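Local coordinates for putative Scyalone Dehydratase (Novosphingobium aromaticivorans DSM 12444, PDB 3EF8) that is a putative scytalone dehydratase of the NTF2-like, SnoaL-type superfamily and probably acts as a lyase, at the interface of chains A and B. Coordinates in Å, arbitrary orientation; residue numbers count along the deposited sequence, not the author numbering. Chains: chain A/B, Putative Scyalone Dehydratase.

Contact 1 and contact 2 lie side by side along one seam between chains A and B, the centres of their C-alpha atoms about 11 Å apart. Both draw on strands 69-81 and 86-99 of chain A, contact 2 adding A:Tyr109 from 106-119, and the change from A:Asn76 to A:Ile77 carries the seam from one to the other. Chain B changes element: contact 1 uses helix 3-25, contact 2 the start of strand 69-81. Charged pairs thus give way to amide, histidine and water contacts. The deposited assembly holds three copies, and this pairing, which is not an exact two-fold, may be one edge of a trimer.

Contact 1: the interface of chains A and B. Residues chain A 77-80, 90; chain B 15, 18-19.
B:Arg15 lies over A:Cys78 and reaches on to A:Asp80, joining helix 3-25 of one NTF2-like (SnoaL-type) subunit to strand 69-81 of the next.

Packing is close around the sulfur. A:Cys78 SG touches B:Arg15 CD at 3.4 Å and lies equally near B:Phe18 CB, sitting in the notch formed by these two residues about one helical turn apart. The CB of A:Cys78 sits under one face of the guanidinium, offset toward its rim. With CG anti to its backbone N (chi1 176°) and the chain bent at chi2, B:Arg15 runs along the cysteine and presents its tip to the aspartate. B:Phe18 brings one side of its ring, CD2 and CE2, near the backbone of A:Ile77; CE2 stands 3.6 Å from A:Ile77 O.

The polar side is built of salt bridges. B:Arg15 approaches A:Asp80 end-on: NH1 bonds OD1 at 2.9 Å, coming from above the carboxylate plane, while NH2 meets OD2 on its syn lone pair at 3.3 Å. An equally long but more bent bond from B:Arg15 NH2 reaches A:Asp80 OD1, on its syn lone pair. The two planes are 38° apart, so the pairing is twisted and not flat.

At the other edge of the guanidinium, NE bonds B:Asp19 OD1 within the helix (3.0 Å). The same oxygen accepts A:Arg90 NH2 across the interface at 2.8 Å through its anti lone pair, with the planes turned 68° from each other. B:Asp19 thereby helps fix the rotation of B:Arg15 and probably offsets the repulsion between the two arginines, where A:Arg90 NH2 and B:Arg15 NE stand 4.5 Å apart. This flank is the looser one in how contact is made: A:Arg90, bent at chi3, touches B:Asp19 by its NH2 tip, and B:Asp19 hides 15 Å² against chain A where B:Arg15, lying along the cysteine, hides 87 Å².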
loop_
_atom_site.group_PDB
_atom_site.type_symbol
_atom_site.label_atom_id
_atom_site.label_comp_id
_atom_site.label_asym_id
_atom_site.label_seq_id
_atom_site.Cartn_x
_atom_site.Cartn_y
_atom_site.Cartn_z
ATOM N N ILE A 77 4.736 -6.298 1.995
ATOM C CA ILE A 77 5.824 -6.644 2.911
ATOM C C ILE A 77 5.790 -8.129 3.269
ATOM O O ILE A 77 4.799 -8.604 3.767
ATOM C CB ILE A 77 5.792 -5.767 4.151
ATOM C CG1 ILE A 77 6.036 -4.271 3.772
ATOM C CG2 ILE A 77 6.865 -6.214 5.171
ATOM C CD1 ILE A 77 5.760 -3.272 4.881
ATOM N N CYS A 78 6.878 -8.827 2.943
ATOM C CA CYS A 78 7.067 -10.287 3.110
ATOM C C CYS A 78 8.242 -10.485 4.043
ATOM O O CYS A 78 9.335 -10.013 3.779
ATOM C CB CYS A 78 7.372 -10.871 1.756
ATOM S SG CYS A 78 6.028 -10.654 0.572
ATOM N N ILE A 79 8.010 -11.157 5.154
ATOM C CA ILE A 79 9.013 -11.312 6.214
ATOM C C ILE A 79 9.303 -12.776 6.457
ATOM O O ILE A 79 8.397 -13.534 6.687
ATOM C CB ILE A 79 8.509 -10.681 7.498
ATOM C CG1 ILE A 79 8.232 -9.167 7.263
ATOM C CG2 ILE A 79 9.568 -10.890 8.629
ATOM C CD1 ILE A 79 7.591 -8.453 8.457
ATOM N N ASP A 80 10.578 -13.114 6.393
ATOM C CA ASP A 80 11.071 -14.477 6.708
ATOM C C ASP A 80 12.049 -14.332 7.861
ATOM O O ASP A 80 13.086 -13.727 7.719
ATOM C CB ASP A 80 11.793 -15.094 5.522
ATOM C CG ASP A 80 10.894 -15.298 4.320
ATOM O OD1 ASP A 80 9.730 -15.622 4.539
ATOM O OD2 ASP A 80 11.375 -15.158 3.175
ATOM N N ARG A 90 11.224 -8.639 2.051
ATOM C CA ARG A 90 11.055 -8.176 0.679
ATOM C C ARG A 90 9.823 -7.316 0.667
ATOM O O ARG A 90 8.797 -7.656 1.271
ATOM C CB ARG A 90 10.849 -9.323 -0.306
ATOM C CG ARG A 90 10.743 -8.882 -1.760
ATOM C CD ARG A 90 10.342 -10.037 -2.665
ATOM N NE ARG A 90 8.955 -10.396 -2.454
ATOM C CZ ARG A 90 8.483 -11.620 -2.534
ATOM N NH1 ARG A 90 9.289 -12.648 -2.758
ATOM N NH2 ARG A 90 7.198 -11.805 -2.386
ATOM N N ARG B 15 0.916 -12.955 2.247
ATOM C CA ARG B 15 2.186 -13.369 1.662
ATOM C C ARG B 15 2.011 -13.975 0.266
ATOM O O ARG B 15 2.795 -13.691 -0.660
ATOM C CB ARG B 15 2.924 -14.347 2.604
ATOM C CG ARG B 15 4.203 -14.923 2.077
ATOM C CD ARG B 15 5.156 -13.835 1.574
ATOM N NE ARG B 15 6.449 -14.381 1.185
ATOM C CZ ARG B 15 7.446 -14.644 2.028
ATOM N NH1 ARG B 15 7.352 -14.402 3.329
ATOM N NH2 ARG B 15 8.554 -15.166 1.527
ATOM N N PHE B 18 1.280 -11.349 -2.253
ATOM C CA PHE B 18 2.481 -10.576 -2.530
ATOM C C PHE B 18 3.440 -11.365 -3.359
ATOM O O PHE B 18 4.097 -10.834 -4.280
ATOM C CB PHE B 18 3.155 -10.107 -1.253
ATOM C CG PHE B 18 2.280 -9.250 -0.368
ATOM C CD1 PHE B 18 1.243 -8.480 -0.898
ATOM C CD2 PHE B 18 2.505 -9.200 0.998
ATOM C CE1 PHE B 18 0.421 -7.683 -0.063
ATOM C CE2 PHE B 18 1.726 -8.412 1.822
ATOM C CZ PHE B 18 0.673 -7.671 1.307
ATOM N N ASP B 19 3.568 -12.649 -3.081
ATOM C CA ASP B 19 4.404 -13.499 -3.925
ATOM C C ASP B 19 3.888 -13.504 -5.341
ATOM O O ASP B 19 4.640 -13.467 -6.327
ATOM C CB ASP B 19 4.388 -14.950 -3.427
ATOM C CG ASP B 19 5.197 -15.161 -2.155
ATOM O OD1 ASP B 19 6.065 -14.335 -1.765
ATOM O OD2 ASP B 19 4.976 -16.224 -1.509
#

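Contact 2: the interface of chains A and B. Residues chain A 75-76, 92-94, 109; chain B 71-74.
A:Asn76 and B:Asn74 meet through a pair of direct hydrogen bonds between strands 69-81 of the two chains. The backbone N of B:Asn74 gives a nearly straight bond (174° at H) to A:Asn76 OD1 at 2.9 Å, in the carbonyl plane on a lone pair. In return A:Asn76 ND2 donates to the side-chain carbonyl OD1 of B:Asn74 at 3.0 Å, again on a lone pair, although the amide planes are turned 51° apart. Within chain A, the hydroxyl OG of A:Ser75 also donates to A:Asn76 OD1 at 2.7 Å, from a position tilted out of the carbonyl plane, and so helps hold the amide in its orientation. An alanine in place of A:Asn76 lacks the amide, and this strand-to-strand joint would probably be weakened, with A:Ser75 OG freer to turn. Within chain B, the B:Ser71 hydroxyl OG hydrogen-bonds B:His73 NE2 at 2.7 Å.

Two waters supply bridged links. One joins A:Asn76 N to B:Asn74 O; the other, at the edge of the imidazole, joins A:Ser75 OG to B:His73 ND1 (2.8 Å from ND1). The rotation of B:His73 is thus restrained, by a residue at NE2 and a water at ND1.

The apolar contacts centre on B:His73, whose ND1-CE1 rim is held between two side chains. A:Val92 CG1, anti to its backbone N (chi1 173°), lies over one face, offset toward that rim and 3.4 Å from CE1. A:Leu94 CB stands on the opposite face, 3.8 Å from B:His73 CE1. A:Tyr109 turns a ring edge toward NE2 and sets its CB beside B:Ser71.

The site docks the start of one subunit's strand 69-81 against the neighbour's sheet, and may thereby help hold the oligomer together.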
loop_
_atom_site.group_PDB
_atom_site.type_symbol
_atom_site.label_atom_id
_atom_site.label_comp_id
_atom_site.label_asym_id
_atom_site.label_seq_id
_atom_site.Cartn_x
_atom_site.Cartn_y
_atom_site.Cartn_z
ATOM N N SER A 75 4.423 -1.251 0.691
ATOM C CA SER A 75 3.397 -2.273 0.674
ATOM C C SER A 75 4.024 -3.623 0.346
ATOM O O SER A 75 5.234 -3.737 0.091
ATOM C CB SER A 75 2.328 -1.952 -0.383
ATOM O OG SER A 75 2.837 -1.997 -1.692
ATOM N N ASN A 76 3.212 -4.650 0.312
ATOM C CA ASN A 76 3.645 -5.956 -0.152
ATOM C C ASN A 76 4.804 -6.482 0.686
ATOM O O ASN A 76 5.722 -7.125 0.124
ATOM C CB ASN A 76 4.037 -5.925 -1.647
ATOM C CG ASN A 76 2.884 -5.589 -2.573
ATOM O OD1 ASN A 76 2.253 -4.561 -2.442
ATOM N ND2 ASN A 76 2.643 -6.450 -3.539
ATOM N N VAL A 92 7.643 -3.784 -1.540
ATOM C CA VAL A 92 7.458 -2.884 -2.680
ATOM C C VAL A 92 7.342 -1.457 -2.195
ATOM O O VAL A 92 6.805 -1.187 -1.115
ATOM C CB VAL A 92 6.215 -3.284 -3.504
ATOM C CG1 VAL A 92 5.891 -2.253 -4.598
ATOM C CG2 VAL A 92 6.415 -4.656 -4.128
ATOM N N VAL A 93 7.932 -0.538 -2.964
ATOM C CA VAL A 93 7.872 0.888 -2.666
ATOM C C VAL A 93 7.446 1.691 -3.868
ATOM O O VAL A 93 7.839 1.416 -4.993
ATOM C CB VAL A 93 9.217 1.417 -2.055
ATOM C CG1 VAL A 93 10.361 1.302 -3.044
ATOM C CG2 VAL A 93 9.060 2.833 -1.581
ATOM N N LEU A 94 6.583 2.663 -3.601
ATOM C CA LEU A 94 6.230 3.741 -4.514
ATOM C C LEU A 94 6.723 5.026 -3.823
ATOM O O LEU A 94 6.298 5.354 -2.726
ATOM C CB LEU A 94 4.737 3.824 -4.752
ATOM C CG LEU A 94 4.241 4.954 -5.632
ATOM C CD1 LEU A 94 4.721 4.776 -7.069
ATOM C CD2 LEU A 94 2.691 4.970 -5.558
ATOM N N TYR A 109 9.510 3.308 -8.647
ATOM C CA TYR A 109 8.805 2.039 -8.405
ATOM C C TYR A 109 9.868 1.026 -8.058
ATOM O O TYR A 109 10.738 0.754 -8.877
ATOM C CB TYR A 109 8.041 1.577 -9.614
ATOM C CG TYR A 109 7.092 2.581 -10.193
ATOM C CD1 TYR A 109 5.778 2.689 -9.762
ATOM C CD2 TYR A 109 7.542 3.442 -11.190
ATOM C CE1 TYR A 109 4.905 3.618 -10.324
ATOM C CE2 TYR A 109 6.676 4.335 -11.785
ATOM C CZ TYR A 109 5.366 4.430 -11.337
ATOM O OH TYR A 109 4.500 5.332 -11.932
ATOM N N SER B 71 4.784 -2.825 -12.205
ATOM C CA SER B 71 4.893 -2.696 -10.777
ATOM C C SER B 71 3.502 -2.788 -10.157
ATOM O O SER B 71 2.628 -2.032 -10.511
ATOM C CB SER B 71 5.530 -1.356 -10.433
ATOM O OG SER B 71 5.896 -1.279 -9.072
ATOM N N HIS B 72 3.335 -3.759 -9.258
ATOM C CA HIS B 72 2.066 -3.987 -8.591
ATOM C C HIS B 72 2.198 -3.703 -7.100
ATOM O O HIS B 72 3.063 -4.186 -6.409
ATOM C CB HIS B 72 1.619 -5.427 -8.786
ATOM C CG HIS B 72 1.149 -5.730 -10.154
ATOM N ND1 HIS B 72 2.009 -5.859 -11.232
ATOM C CD2 HIS B 72 -0.102 -5.863 -10.655
ATOM C CE1 HIS B 72 1.300 -6.057 -12.333
ATOM N NE2 HIS B 72 0.015 -6.086 -12.014
ATOM N N HIS B 73 1.265 -2.879 -6.651
ATOM C CA HIS B 73 1.198 -2.397 -5.287
ATOM C C HIS B 73 -0.173 -2.803 -4.754
ATOM O O HIS B 73 -1.196 -2.272 -5.175
ATOM C CB HIS B 73 1.327 -0.857 -5.284
ATOM C CG HIS B 73 2.549 -0.373 -6.012
ATOM N ND1 HIS B 73 3.654 0.119 -5.341
ATOM C CD2 HIS B 73 2.868 -0.387 -7.329
ATOM C CE1 HIS B 73 4.605 0.379 -6.241
ATOM N NE2 HIS B 73 4.161 0.062 -7.442
ATOM N N ASN B 74 -0.195 -3.718 -3.793
ATOM C CA ASN B 74 -1.420 -4.322 -3.294
ATOM C C ASN B 74 -1.629 -3.900 -1.882
ATOM O O ASN B 74 -0.711 -4.068 -1.058
ATOM C CB ASN B 74 -1.287 -5.833 -3.333
ATOM C CG ASN B 74 -1.007 -6.342 -4.724
ATOM O OD1 ASN B 74 0.150 -6.456 -5.169
ATOM N ND2 ASN B 74 -2.079 -6.679 -5.432
HETATM O O HOH W 1 0.438 -4.208 1.355
HETATM O O HOH W 2 3.899 0.392 -2.594
#